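Local coordinates for protein putative immunoglobulin A1 protease (Bacteroides ovatus, PDB 3N6Z) that is of unproven function but is thought to be an immunoglobulin A1 protease, and folds largely as a parallel beta-solenoid, at residues Q57-R62 with A82-W87; P97-F102 with N161-G166; C171-E176 with C204-T209; G232-C237 with K266-W271; V283-G288 with E303-K308. All blocks are in the same frame, centred on the assembly; numbering follows the deposited sequence. Where two conformers were deposited one is given.

Interaction 1: residues Q57-R62 with A82-W87; sequences QIRNMR and AGIDDW
Arg59 reaches from the type I turn Ile58-Met61 to Ile84 and Asp86. At its CB the chain sets out with CG anti to the carbonyl carbon (chi1 -68°). CG skirts Ile84 CG2. CD lies against the same side chain, 3.5 Å from Ile84 CD1 and 3.6 Å from Ile84 CG2. A bend about CG-CD (chi3 62°) then brings NE round to the carboxylate. Arg59 NE donates to Asp86 OD1 at 3.0 Å, on the syn lone pair. Arg59 NH2 donates to Asp86 OD2 at 2.9 Å. This is a side-on grip, one nitrogen to each oxygen, with the guanidinium and carboxylate planes turned 39° apart. Arg62 adds a second charge: its NH2 bonds the backbone Asp86 O at 2.7 Å and makes only a long salt bridge to Asp86 OD2. Tyr13 OH holds Arg62 NE. On the buried side Trp87 turns its ring edge to the turn, with CZ3 3.6 Å from Ile58 O. Trp87 is stacked on Phe122, while Ile58 and selenomethionine Met61 also rest on Ile52 of strand 50-52. The contact joins the region of short helices 55-58 and 61-64 to the long loop between strands 79-80 and 100-105.

Interaction 2: residues P97-F102 with N161-G166; sequences PYEIDF and NGNKTG
Glu99 and Lys164 meet in a salt bridge, the tight part of a small surface contact. Lys164 NZ donates to Glu99 OE2 at 2.7 Å, on the anti lone pair, and the two side chains cross at about a right angle. A bend about CB-CG (chi2 -49°) turns Lys164 CD. Further out, Lys164 CE lies 3.5 Å from Glu99 OE2. Beside it Glu99 OE1 touches Asn163 CB at 3.4 Å. In the 161-166 loop, Asn161 OD1 accepts from Asn163 N at 2.9 Å, an Asx turn that leads into the 3-10 segment 162-164. The loop comes just before strand 166-169 of the parallel beta-solenoid, and Glu99 just before strand 100-105, with strand 125-131 lying between those two. Around the salt bridge the rest of the contact is joined by water. One water links Pro97 O to Lys164 NZ. A second lies between Glu99 OE1 and Asn163 O. The third donates to Glu99 OE2 at 2.7 Å and accepts from both Asn161 ND2 and Asn163 ND2. Asn163 OD1 is taken by Gln197.

Interaction 3: residues C171-E176 with C204-T209; sequences CYTTGE and CYSNAT
Cys204 lies beside Cys171, and the two chains run parallel. Its SG accepts from Cys171 N at 3.5 Å, and its CA-H faces Cys171 O. Tyr205 comes next. Its N bonds Cys171 O and its O accepts from Thr173 N. Its side chain lies beside that of Tyr172, pointing the same way. The ring planes are 6° apart but slid, with centroids 4.7 Å apart, and the rings barely overlap. Tyr205 OH instead sits 3.2 Å above the centre of the Tyr172 ring, while Tyr172 CB makes a CH-pi contact 3.5 Å from the Tyr205 ring centroid. Both CG atoms lie between backbone N and carbonyl carbon (chi1 78° and 71°), which starts the two rings off alike. On the other face Ser206 OG lies 2.8 Å from Thr173 OG1. Ser206 OG accepts from Ala208 N at 3.1 Å, an ST turn. Asn207 N bonds Thr173 O at 2.9 Å, and a water joins Asn207 O to Gly175 N at the corner. Ala208 CA-H then faces Gly175 O, and Thr209 N bonds that same oxygen at 2.9 Å. The tyrosine hydroxyls reach the C-terminal tail, Tyr172 to Glu363 N and Tyr205 to Ser362. In the solenoid sheet, strands 172-174 and 204-206 are flanked by 133-136 and 237-239. Past the corner the pairing resumes between 176-179 and 209-212.

Interaction 4: residues G232-C237 with K266-W271; sequences GFIENC and KNSAAW
Asn236 and Asn267 occupy equivalent corners on successive turns of the parallel beta-solenoid, a pairing reminiscent of the asparagine ladders of beta-helices. Both have positive phi (55° and 50°), which turns the chain from one sheet into the next. In the conformer described their amides run side by side, pointing the same way, with planes 28° apart. They do not bond directly: a water accepts from Asn236 ND2 and donates to Asn267 OD1. The row continues on one side, where Asn267 ND2 bonds Asn298 OD1, while Asn236 OD1 takes Lys202 NZ. Helix 334-344 covers the corner through Trp344. Before the corner, Lys266 N bonds Ile234 O at 3.0 Å. Lys266 O is gripped by two donors, Asn236 N at 3.2 Å and Ser268 OG at 3.0 Å, the latter well above the carbonyl plane. In the conformers given, Glu235 OE2 and Lys266 NZ stay 5.0 Å apart with a water between them, weakly held by the lysine. Glu235 OE1 pairs with Lys202 instead. Past the corner Ser268 OG also takes a weak bond from Cys237 N at 3.3 Å. Parallel pairing then resumes, with Ala269 N donating to Cys237 O at 3.0 Å.

Interaction 5: residues V283-G288 with E303-K308; sequences VGRIVG and ESIVLK
Val283 and Leu307 pack inside the parallel beta-solenoid, bringing together strands 282-284 and 307-309, which belong to different sheets. The two side chains slide past each other in opposite directions. Val283 CG1, anti to the backbone N (chi1 176°), comes 3.5 Å from Leu307 CG and 3.6 Å from Leu307 CD2 in the leucine conformer described. Arg285 crosses Leu307 at about a right angle, its CG 3.8 Å from Leu307 CD2. Arg285 crosses Ile305 obliquely, with Arg285 CD 4.1 Å from Ile305 CD1. Only the aliphatic part of the arginine is used here. The chain bends about CG-CD (chi3 -67°), and its polar end is held by other residues: NE by His328 O, NH2 by Asp318 and Gly329 O. The backbone just beyond forms a classic beta bulge, Ile286 and Val287 both facing Phe327. Leu274 of strand 274-276 touches both Val283 and Leu307. The other methyl, Val283 CG2, lies 3.8 Å from the backbone Lys308 O.

How the interactions relate
The five contacts follow one another along the chain in series, and also along the solenoid from its N-terminal end. Interactions 1 and 5 lie on opposite sides of the chain's centre, their own centres about 36 Å apart. Interactions 1 and 2 touch where Met61 CE packs on Phe102 CD2 at 3.8 Å. Interactions 3 and 4 share the parallel sheet that includes strands 172-174, 204-206, 237-239 and 268-270, and meet at Cys204 O and Cys237 CB, 3.4 Å apart. Interactions 4 and 5 also touch, Trp271 C against Ile305 CG2. Interaction 2 stays at the surface, with its nearest atoms about 7 Å from interactions 3 and 4. Pairing of neighbouring turns, seen in 3 and 4, builds the elongated body.

Interaction 1: residues Q57-R62 with A82-W87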
# COMPACT_ATOMS: atom_id res chain seq x y z
N GLN A 57 -11.79 17.37 10.55
CA GLN A 57 -12.56 16.16 10.80
C GLN A 57 -11.71 14.88 10.64
O GLN A 57 -11.87 13.92 11.40
CB GLN A 57 -13.83 16.14 9.95
CG GLN A 57 -14.83 17.24 10.33
CD GLN A 57 -16.08 17.26 9.48
OE1 GLN A 57 -16.24 16.48 8.59
NE2 GLN A 57 -16.95 18.22 9.74
N ILE A 58 -10.85 14.82 9.64
CA ILE A 58 -10.02 13.65 9.50
C ILE A 58 -9.10 13.47 10.71
O ILE A 58 -8.81 12.32 11.12
CB ILE A 58 -9.24 13.61 8.13
CG1 ILE A 58 -9.16 12.17 7.60
CG2 ILE A 58 -7.88 14.23 8.23
CD1 ILE A 58 -8.70 12.09 6.15
N ARG A 59 -8.70 14.57 11.34
CA ARG A 59 -7.91 14.52 12.57
C ARG A 59 -8.72 14.10 13.79
O ARG A 59 -8.14 13.79 14.81
CB ARG A 59 -7.20 15.85 12.79
CG ARG A 59 -6.11 16.08 11.73
CD ARG A 59 -5.67 17.52 11.62
NE ARG A 59 -5.11 17.96 12.88
CZ ARG A 59 -5.59 18.97 13.61
NH1 ARG A 59 -6.59 19.75 13.17
NH2 ARG A 59 -5.04 19.24 14.78
N ASN A 60 -10.03 14.03 13.69
CA ASN A 60 -10.89 13.52 14.77
C ASN A 60 -11.07 12.01 14.74
O ASN A 60 -11.63 11.44 15.68
CB ASN A 60 -12.26 14.22 14.81
CG ASN A 60 -12.16 15.70 15.18
OD1 ASN A 60 -11.25 16.10 15.93
ND2 ASN A 60 -13.09 16.52 14.66
N MSE A 61 -10.60 11.33 13.67
CA MSE A 61 -10.78 9.88 13.58
C MSE A 61 -10.22 9.19 14.84
O MSE A 61 -10.83 8.27 15.36
CB MSE A 61 -10.10 9.30 12.35
CG MSE A 61 -10.72 9.75 11.04
SE MSE A 61 -9.76 9.07 9.51
CE MSE A 61 -10.19 7.18 9.76
N ARG A 62 -9.02 9.59 15.25
CA ARG A 62 -8.37 8.91 16.38
C ARG A 62 -9.20 8.96 17.66
O ARG A 62 -9.14 8.05 18.50
CB ARG A 62 -7.00 9.50 16.62
CG ARG A 62 -6.99 10.96 16.97
CD ARG A 62 -5.54 11.22 17.39
NE ARG A 62 -4.91 12.35 16.79
CZ ARG A 62 -3.59 12.46 16.50
NH1 ARG A 62 -2.68 11.45 16.64
NH2 ARG A 62 -3.20 13.62 15.99
N ALA A 82 -2.66 19.65 3.97
CA ALA A 82 -1.57 20.63 4.05
C ALA A 82 -1.59 21.33 5.39
O ALA A 82 -2.65 21.70 5.89
CB ALA A 82 -1.65 21.63 2.90
N GLY A 83 -0.40 21.54 5.96
CA GLY A 83 -0.29 22.23 7.22
C GLY A 83 -0.55 21.41 8.45
O GLY A 83 -0.45 21.93 9.58
N ILE A 84 -0.87 20.12 8.28
CA ILE A 84 -1.14 19.20 9.40
C ILE A 84 0.16 18.50 9.77
O ILE A 84 0.70 17.73 8.97
CB ILE A 84 -2.22 18.14 9.06
CG1 ILE A 84 -3.55 18.80 8.68
CG2 ILE A 84 -2.37 17.11 10.21
CD1 ILE A 84 -3.99 19.89 9.60
N ASP A 85 0.63 18.78 10.99
CA ASP A 85 1.89 18.27 11.54
C ASP A 85 1.71 17.20 12.62
O ASP A 85 2.69 16.61 13.06
CB ASP A 85 2.66 19.43 12.19
CG ASP A 85 3.12 20.47 11.20
OD1 ASP A 85 3.26 20.18 10.01
OD2 ASP A 85 3.37 21.60 11.68
N ASP A 86 0.48 16.99 13.07
CA ASP A 86 0.27 16.17 14.28
C ASP A 86 -0.23 14.75 14.03
O ASP A 86 -0.70 14.08 14.97
CB ASP A 86 -0.69 16.89 15.28
CG ASP A 86 -2.12 17.03 14.76
OD1 ASP A 86 -2.37 16.88 13.56
OD2 ASP A 86 -3.03 17.35 15.58
N TRP A 87 -0.14 14.26 12.79
CA TRP A 87 -0.63 12.90 12.55
C TRP A 87 0.33 11.88 13.13
O TRP A 87 1.52 11.90 12.83
CB TRP A 87 -0.78 12.64 11.08
CG TRP A 87 -1.56 11.41 10.79
CD1 TRP A 87 -1.07 10.16 10.51
CD2 TRP A 87 -2.98 11.31 10.70
NE1 TRP A 87 -2.10 9.28 10.28
CE2 TRP A 87 -3.28 9.98 10.34
CE3 TRP A 87 -4.04 12.22 10.84
CZ2 TRP A 87 -4.59 9.55 10.13
CZ3 TRP A 87 -5.33 11.78 10.64
CH2 TRP A 87 -5.60 10.46 10.31

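Interaction 2: residues P97-F102 with N161-G166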
# COMPACT_ATOMS: atom_id res chain seq x y z
N PRO A 97 -5.44 -2.35 18.64
CA PRO A 97 -6.79 -2.86 18.94
C PRO A 97 -7.94 -2.32 18.07
O PRO A 97 -9.05 -2.82 18.19
CB PRO A 97 -7.00 -2.39 20.39
CG PRO A 97 -6.29 -1.05 20.42
CD PRO A 97 -5.00 -1.37 19.67
N TYR A 98 -7.69 -1.32 17.23
CA TYR A 98 -8.76 -0.60 16.54
C TYR A 98 -8.97 -1.11 15.12
O TYR A 98 -8.15 -0.82 14.24
CB TYR A 98 -8.39 0.88 16.48
CG TYR A 98 -8.18 1.54 17.83
CD1 TYR A 98 -9.13 1.43 18.83
CD2 TYR A 98 -7.05 2.27 18.08
CE1 TYR A 98 -8.95 2.05 20.06
CE2 TYR A 98 -6.86 2.91 19.29
CZ TYR A 98 -7.82 2.79 20.28
OH TYR A 98 -7.67 3.43 21.49
N GLU A 99 -10.10 -1.78 14.89
CA GLU A 99 -10.51 -2.19 13.56
C GLU A 99 -11.21 -1.01 12.88
O GLU A 99 -11.95 -0.24 13.52
CB GLU A 99 -11.44 -3.39 13.63
CG GLU A 99 -10.76 -4.64 14.20
CD GLU A 99 -11.74 -5.73 14.56
OE1 GLU A 99 -12.80 -5.83 13.88
OE2 GLU A 99 -11.43 -6.49 15.49
N ILE A 100 -11.00 -0.90 11.57
CA ILE A 100 -11.47 0.25 10.80
C ILE A 100 -12.03 -0.17 9.45
O ILE A 100 -11.48 -1.03 8.77
CB ILE A 100 -10.32 1.28 10.57
CG1 ILE A 100 -9.82 1.84 11.90
CG2 ILE A 100 -10.77 2.40 9.61
CD1 ILE A 100 -8.50 2.62 11.79
N ASP A 101 -13.18 0.40 9.11
CA ASP A 101 -13.74 0.35 7.76
C ASP A 101 -13.70 1.78 7.23
O ASP A 101 -14.32 2.65 7.78
CB ASP A 101 -15.18 -0.20 7.75
CG ASP A 101 -15.67 -0.44 6.35
OD1 ASP A 101 -16.12 0.53 5.73
OD2 ASP A 101 -15.57 -1.58 5.87
N PHE A 102 -12.96 1.98 6.15
CA PHE A 102 -12.76 3.29 5.56
C PHE A 102 -13.15 3.25 4.08
O PHE A 102 -12.60 2.46 3.31
CB PHE A 102 -11.29 3.72 5.71
CG PHE A 102 -11.04 5.16 5.31
CD1 PHE A 102 -10.80 5.50 4.00
CD2 PHE A 102 -11.08 6.17 6.26
CE1 PHE A 102 -10.57 6.81 3.62
CE2 PHE A 102 -10.89 7.47 5.91
CZ PHE A 102 -10.61 7.79 4.58
N ASN A 161 -8.67 -14.59 14.90
CA ASN A 161 -9.89 -13.88 14.60
C ASN A 161 -9.70 -13.19 13.25
O ASN A 161 -8.86 -12.28 13.12
CB ASN A 161 -10.10 -12.86 15.71
CG ASN A 161 -11.19 -11.87 15.44
OD1 ASN A 161 -11.98 -11.97 14.47
ND2 ASN A 161 -11.27 -10.89 16.36
N GLY A 162 -10.49 -13.60 12.27
CA GLY A 162 -10.40 -13.08 10.90
C GLY A 162 -10.64 -11.60 10.78
O GLY A 162 -10.28 -10.98 9.76
N ASN A 163 -11.23 -10.99 11.81
CA ASN A 163 -11.38 -9.54 11.83
C ASN A 163 -10.05 -8.79 11.92
O ASN A 163 -10.02 -7.58 11.73
CB ASN A 163 -12.30 -9.11 12.97
CG ASN A 163 -13.74 -9.54 12.76
OD1 ASN A 163 -14.19 -9.82 11.64
ND2 ASN A 163 -14.50 -9.53 13.86
N LYS A 164 -8.94 -9.52 12.13
CA LYS A 164 -7.60 -8.92 12.15
C LYS A 164 -6.89 -8.97 10.79
O LYS A 164 -5.78 -8.42 10.66
CB LYS A 164 -6.77 -9.59 13.26
CG LYS A 164 -7.43 -9.48 14.66
CD LYS A 164 -7.91 -8.09 15.03
CE LYS A 164 -8.38 -7.95 16.44
NZ LYS A 164 -8.98 -6.59 16.73
N THR A 165 -7.51 -9.56 9.78
CA THR A 165 -7.02 -9.44 8.40
C THR A 165 -7.35 -8.04 7.89
O THR A 165 -8.17 -7.32 8.47
CB THR A 165 -7.66 -10.52 7.46
OG1 THR A 165 -9.09 -10.33 7.45
CG2 THR A 165 -7.32 -11.95 7.91
N GLY A 166 -6.71 -7.65 6.81
CA GLY A 166 -6.93 -6.33 6.21
C GLY A 166 -6.87 -6.33 4.71
O GLY A 166 -6.12 -7.09 4.13
O HOH W 1 -9.16 -5.43 19.42
O HOH W 2 -12.27 -6.06 10.94
O HOH W 3 -12.93 -8.62 16.25

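Interaction 3: residues C171-E176 with C204-T209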
# COMPACT_ATOMS: atom_id res chain seq x y z
N CYS A 171 -7.65 1.65 -4.52
CA CYS A 171 -6.94 2.77 -3.94
C CYS A 171 -5.67 3.08 -4.72
O CYS A 171 -5.16 2.24 -5.46
CB CYS A 171 -6.58 2.51 -2.46
SG CYS A 171 -7.98 2.36 -1.36
N TYR A 172 -5.12 4.27 -4.51
CA TYR A 172 -3.84 4.62 -5.09
C TYR A 172 -3.08 5.57 -4.22
O TYR A 172 -3.66 6.25 -3.36
CB TYR A 172 -4.01 5.17 -6.51
CG TYR A 172 -4.49 6.61 -6.65
CD1 TYR A 172 -3.57 7.64 -6.76
CD2 TYR A 172 -5.84 6.90 -6.81
CE1 TYR A 172 -3.99 8.96 -7.02
CE2 TYR A 172 -6.28 8.22 -7.05
CZ TYR A 172 -5.35 9.23 -7.17
OH TYR A 172 -5.77 10.52 -7.46
N THR A 173 -1.77 5.61 -4.44
CA THR A 173 -0.89 6.55 -3.78
C THR A 173 0.11 7.17 -4.73
O THR A 173 0.56 6.56 -5.71
CB THR A 173 -0.11 5.93 -2.60
OG1 THR A 173 0.84 5.00 -3.11
CG2 THR A 173 -1.04 5.22 -1.61
N THR A 174 0.44 8.41 -4.43
CA THR A 174 1.54 9.16 -5.07
C THR A 174 2.30 9.89 -3.97
O THR A 174 1.76 10.15 -2.89
CB THR A 174 1.06 10.14 -6.17
OG1 THR A 174 0.71 11.42 -5.61
CG2 THR A 174 -0.16 9.57 -6.96
N GLY A 175 3.56 10.23 -4.26
CA GLY A 175 4.42 10.91 -3.30
C GLY A 175 5.68 10.12 -2.98
O GLY A 175 6.38 9.71 -3.90
N GLU A 176 5.96 9.93 -1.70
CA GLU A 176 7.19 9.30 -1.26
C GLU A 176 7.03 8.51 0.02
O GLU A 176 6.30 8.91 0.93
CB GLU A 176 8.32 10.30 -1.08
CG GLU A 176 8.08 11.31 0.02
CD GLU A 176 9.26 12.25 0.29
OE1 GLU A 176 10.37 12.03 -0.21
OE2 GLU A 176 9.07 13.21 1.06
N CYS A 204 -5.26 -1.60 -7.28
CA CYS A 204 -4.52 -0.44 -6.77
C CYS A 204 -3.34 -0.10 -7.64
O CYS A 204 -2.79 -0.94 -8.34
CB CYS A 204 -3.98 -0.67 -5.34
SG CYS A 204 -5.27 -0.89 -4.09
N TYR A 205 -2.94 1.15 -7.63
CA TYR A 205 -1.67 1.55 -8.23
C TYR A 205 -0.93 2.54 -7.33
O TYR A 205 -1.50 3.16 -6.41
CB TYR A 205 -1.87 2.14 -9.64
CG TYR A 205 -2.51 3.50 -9.73
CD1 TYR A 205 -3.88 3.62 -9.81
CD2 TYR A 205 -1.75 4.67 -9.75
CE1 TYR A 205 -4.49 4.88 -9.91
CE2 TYR A 205 -2.34 5.93 -9.89
CZ TYR A 205 -3.72 6.03 -9.95
OH TYR A 205 -4.34 7.28 -10.06
N SER A 206 0.35 2.70 -7.61
CA SER A 206 1.15 3.72 -6.98
C SER A 206 2.16 4.32 -7.94
O SER A 206 2.72 3.60 -8.78
CB SER A 206 1.88 3.16 -5.77
OG SER A 206 2.61 4.14 -5.05
N ASN A 207 2.37 5.63 -7.79
CA ASN A 207 3.47 6.36 -8.39
C ASN A 207 4.42 6.96 -7.33
O ASN A 207 5.25 7.86 -7.61
CB ASN A 207 2.89 7.46 -9.29
CG ASN A 207 3.97 8.21 -10.02
OD1 ASN A 207 5.05 7.67 -10.25
ND2 ASN A 207 3.70 9.46 -10.35
N ALA A 208 4.36 6.47 -6.10
CA ALA A 208 5.25 6.98 -5.06
C ALA A 208 6.68 6.50 -5.26
O ALA A 208 6.86 5.37 -5.68
CB ALA A 208 4.74 6.52 -3.70
N THR A 209 7.68 7.35 -4.97
CA THR A 209 9.06 6.87 -4.82
C THR A 209 9.11 6.08 -3.52
O THR A 209 8.56 6.49 -2.49
CB THR A 209 10.12 7.96 -4.82
OG1 THR A 209 9.88 8.83 -3.71
CG2 THR A 209 10.08 8.72 -6.13
O HOH W 4 4.63 10.55 -6.94

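Interaction 4: residues G232-C237 with K266-W271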
# COMPACT_ATOMS: atom_id res chain seq x y z
N GLY A 232 -2.91 -15.04 1.25
CA GLY A 232 -2.96 -13.62 0.91
C GLY A 232 -2.42 -13.36 -0.46
O GLY A 232 -1.65 -14.17 -1.01
N PHE A 233 -2.81 -12.24 -1.03
CA PHE A 233 -2.51 -11.99 -2.44
C PHE A 233 -2.48 -10.52 -2.81
O PHE A 233 -3.02 -9.68 -2.08
CB PHE A 233 -3.47 -12.79 -3.36
CG PHE A 233 -4.91 -12.37 -3.27
CD1 PHE A 233 -5.41 -11.35 -4.09
CD2 PHE A 233 -5.80 -12.99 -2.39
CE1 PHE A 233 -6.76 -10.97 -4.02
CE2 PHE A 233 -7.14 -12.58 -2.31
CZ PHE A 233 -7.62 -11.62 -3.14
N ILE A 234 -1.91 -10.27 -3.97
CA ILE A 234 -1.95 -8.99 -4.66
C ILE A 234 -2.52 -9.28 -6.05
O ILE A 234 -2.00 -10.17 -6.76
CB ILE A 234 -0.57 -8.32 -4.75
CG1 ILE A 234 -0.06 -7.97 -3.33
CG2 ILE A 234 -0.59 -7.09 -5.68
CD1 ILE A 234 1.42 -7.55 -3.25
N GLU A 235 -3.54 -8.53 -6.47
CA GLU A 235 -4.24 -8.75 -7.73
C GLU A 235 -4.56 -7.41 -8.39
O GLU A 235 -5.00 -6.51 -7.71
CB GLU A 235 -5.53 -9.53 -7.37
CG GLU A 235 -6.46 -9.89 -8.42
CD GLU A 235 -7.34 -11.02 -7.90
OE1 GLU A 235 -8.29 -10.74 -7.16
OE2 GLU A 235 -7.00 -12.20 -8.15
N ASN A 236 -4.42 -7.32 -9.71
CA ASN A 236 -4.81 -6.13 -10.45
C ASN A 236 -4.14 -4.87 -9.90
O ASN A 236 -4.77 -3.85 -9.68
CB ASN A 236 -6.33 -5.99 -10.53
CG ASN A 236 -7.05 -7.29 -10.96
OD1 ASN A 236 -8.10 -7.60 -10.44
ND2 ASN A 236 -6.49 -8.03 -11.88
N CYS A 237 -2.84 -4.96 -9.68
CA CYS A 237 -2.07 -3.80 -9.22
C CYS A 237 -0.92 -3.50 -10.14
O CYS A 237 -0.34 -4.39 -10.75
CB CYS A 237 -1.50 -4.01 -7.81
SG CYS A 237 -2.76 -4.14 -6.51
N LYS A 266 -1.26 -11.94 -9.09
CA LYS A 266 -2.00 -12.24 -10.31
C LYS A 266 -2.38 -10.94 -10.99
O LYS A 266 -2.79 -9.99 -10.34
CB LYS A 266 -3.27 -13.03 -10.01
CG LYS A 266 -3.01 -14.37 -9.26
CD LYS A 266 -4.32 -15.16 -8.99
CE LYS A 266 -4.13 -16.29 -7.97
NZ LYS A 266 -5.39 -16.90 -7.43
N ASN A 267 -2.30 -10.93 -12.31
CA ASN A 267 -2.78 -9.81 -13.11
C ASN A 267 -2.23 -8.49 -12.58
O ASN A 267 -2.97 -7.61 -12.16
CB ASN A 267 -4.31 -9.78 -13.16
CG ASN A 267 -4.87 -11.02 -13.78
OD1 ASN A 267 -5.65 -11.79 -13.15
ND2 ASN A 267 -4.51 -11.24 -15.00
N SER A 268 -0.92 -8.38 -12.59
CA SER A 268 -0.19 -7.24 -12.05
C SER A 268 0.96 -6.85 -12.95
O SER A 268 1.41 -7.63 -13.81
CB SER A 268 0.24 -7.52 -10.61
OG SER A 268 -0.93 -7.66 -9.75
N ALA A 269 1.44 -5.63 -12.78
CA ALA A 269 2.50 -5.13 -13.67
C ALA A 269 3.48 -4.19 -12.96
O ALA A 269 3.08 -3.32 -12.15
CB ALA A 269 1.88 -4.39 -14.87
N ALA A 270 4.75 -4.33 -13.31
CA ALA A 270 5.81 -3.45 -12.83
C ALA A 270 6.14 -2.43 -13.90
O ALA A 270 6.44 -2.80 -15.05
CB ALA A 270 7.08 -4.28 -12.46
N TRP A 271 6.12 -1.17 -13.52
CA TRP A 271 6.45 -0.07 -14.42
C TRP A 271 7.36 0.93 -13.74
O TRP A 271 7.44 2.10 -14.14
CB TRP A 271 5.16 0.54 -14.98
CG TRP A 271 5.21 1.18 -16.30
CD1 TRP A 271 6.28 1.77 -16.91
CD2 TRP A 271 4.09 1.38 -17.17
NE1 TRP A 271 5.91 2.26 -18.14
CE2 TRP A 271 4.57 2.05 -18.32
CE3 TRP A 271 2.75 1.03 -17.10
CZ2 TRP A 271 3.71 2.41 -19.39
CZ3 TRP A 271 1.91 1.37 -18.14
CH2 TRP A 271 2.40 2.06 -19.27
O HOH W 5 -6.88 -14.06 -6.21
O HOH W 6 -8.07 -10.54 -11.56

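Interaction 5: residues V283-G288 with E303-K308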
# COMPACT_ATOMS: atom_id res chain seq x y z
N VAL A 283 17.31 -7.74 -7.26
CA VAL A 283 16.29 -6.96 -7.94
C VAL A 283 15.48 -7.84 -8.85
O VAL A 283 16.03 -8.49 -9.76
CB VAL A 283 16.92 -5.79 -8.70
CG1 VAL A 283 15.85 -5.02 -9.49
CG2 VAL A 283 17.69 -4.86 -7.75
N GLY A 284 14.17 -7.88 -8.61
CA GLY A 284 13.23 -8.65 -9.45
C GLY A 284 12.21 -7.70 -10.03
O GLY A 284 11.67 -6.83 -9.32
N ARG A 285 11.88 -7.85 -11.31
CA ARG A 285 10.89 -6.92 -11.88
C ARG A 285 9.60 -7.00 -11.07
O ARG A 285 8.93 -5.98 -10.91
CB ARG A 285 10.65 -7.12 -13.36
CG ARG A 285 11.89 -6.98 -14.21
CD ARG A 285 11.58 -6.88 -15.71
NE ARG A 285 11.01 -8.12 -16.23
CZ ARG A 285 11.16 -8.58 -17.47
NH1 ARG A 285 11.78 -7.85 -18.38
NH2 ARG A 285 10.66 -9.77 -17.78
N ILE A 286 9.21 -8.21 -10.63
CA ILE A 286 7.98 -8.37 -9.82
C ILE A 286 8.30 -8.52 -8.32
O ILE A 286 7.74 -7.80 -7.47
CB ILE A 286 7.10 -9.55 -10.32
CG1 ILE A 286 6.91 -9.52 -11.86
CG2 ILE A 286 5.71 -9.55 -9.63
CD1 ILE A 286 6.22 -8.25 -12.36
N VAL A 287 9.12 -9.52 -7.99
CA VAL A 287 9.44 -9.88 -6.59
C VAL A 287 10.95 -9.96 -6.42
O VAL A 287 11.64 -10.60 -7.23
CB VAL A 287 8.81 -11.23 -6.18
CG1 VAL A 287 9.15 -11.53 -4.73
CG2 VAL A 287 7.30 -11.27 -6.44
N GLY A 288 11.45 -9.38 -5.33
CA GLY A 288 12.91 -9.31 -5.07
C GLY A 288 13.59 -10.41 -4.27
O GLY A 288 14.79 -10.64 -4.50
N GLU A 303 8.91 -3.03 -20.76
CA GLU A 303 10.19 -3.36 -21.39
C GLU A 303 11.24 -2.27 -21.16
O GLU A 303 12.43 -2.55 -21.26
CB GLU A 303 9.97 -3.58 -22.89
CG GLU A 303 9.59 -2.33 -23.64
CD GLU A 303 9.13 -2.56 -25.07
OE1 GLU A 303 9.25 -3.70 -25.56
OE2 GLU A 303 8.68 -1.54 -25.69
N SER A 304 10.81 -1.05 -20.85
CA SER A 304 11.74 0.07 -20.72
C SER A 304 12.18 0.39 -19.29
O SER A 304 12.96 1.33 -19.12
CB SER A 304 11.12 1.30 -21.35
OG SER A 304 9.98 1.71 -20.62
N ILE A 305 11.72 -0.37 -18.29
CA ILE A 305 12.20 -0.09 -16.93
C ILE A 305 13.69 -0.40 -16.84
O ILE A 305 14.21 -1.28 -17.55
CB ILE A 305 11.36 -0.78 -15.81
CG1 ILE A 305 11.54 -2.30 -15.80
CG2 ILE A 305 9.89 -0.35 -15.91
CD1 ILE A 305 10.74 -2.99 -14.66
N VAL A 306 14.36 0.34 -15.96
CA VAL A 306 15.81 0.19 -15.75
C VAL A 306 16.03 -0.49 -14.39
O VAL A 306 15.52 -0.01 -13.37
CB VAL A 306 16.51 1.56 -15.82
CG1 VAL A 306 18.01 1.43 -15.52
CG2 VAL A 306 16.27 2.21 -17.19
N LEU A 307 16.79 -1.58 -14.41
CA LEU A 307 17.14 -2.35 -13.22
C LEU A 307 18.65 -2.17 -13.01
O LEU A 307 19.45 -2.37 -13.93
CB LEU A 307 16.79 -3.85 -13.34
CG LEU A 307 15.39 -4.32 -12.90
CD1 LEU A 307 14.29 -3.67 -13.73
CD2 LEU A 307 15.30 -5.87 -12.96
N LYS A 308 19.02 -1.82 -11.78
CA LYS A 308 20.42 -1.58 -11.41
C LYS A 308 20.76 -2.22 -10.08
O LYS A 308 19.97 -2.17 -9.13
CB LYS A 308 20.75 -0.09 -11.35
CG LYS A 308 20.79 0.60 -12.71
CD LYS A 308 21.22 2.03 -12.58
CE LYS A 308 21.40 2.69 -13.93
NZ LYS A 308 21.90 4.11 -13.79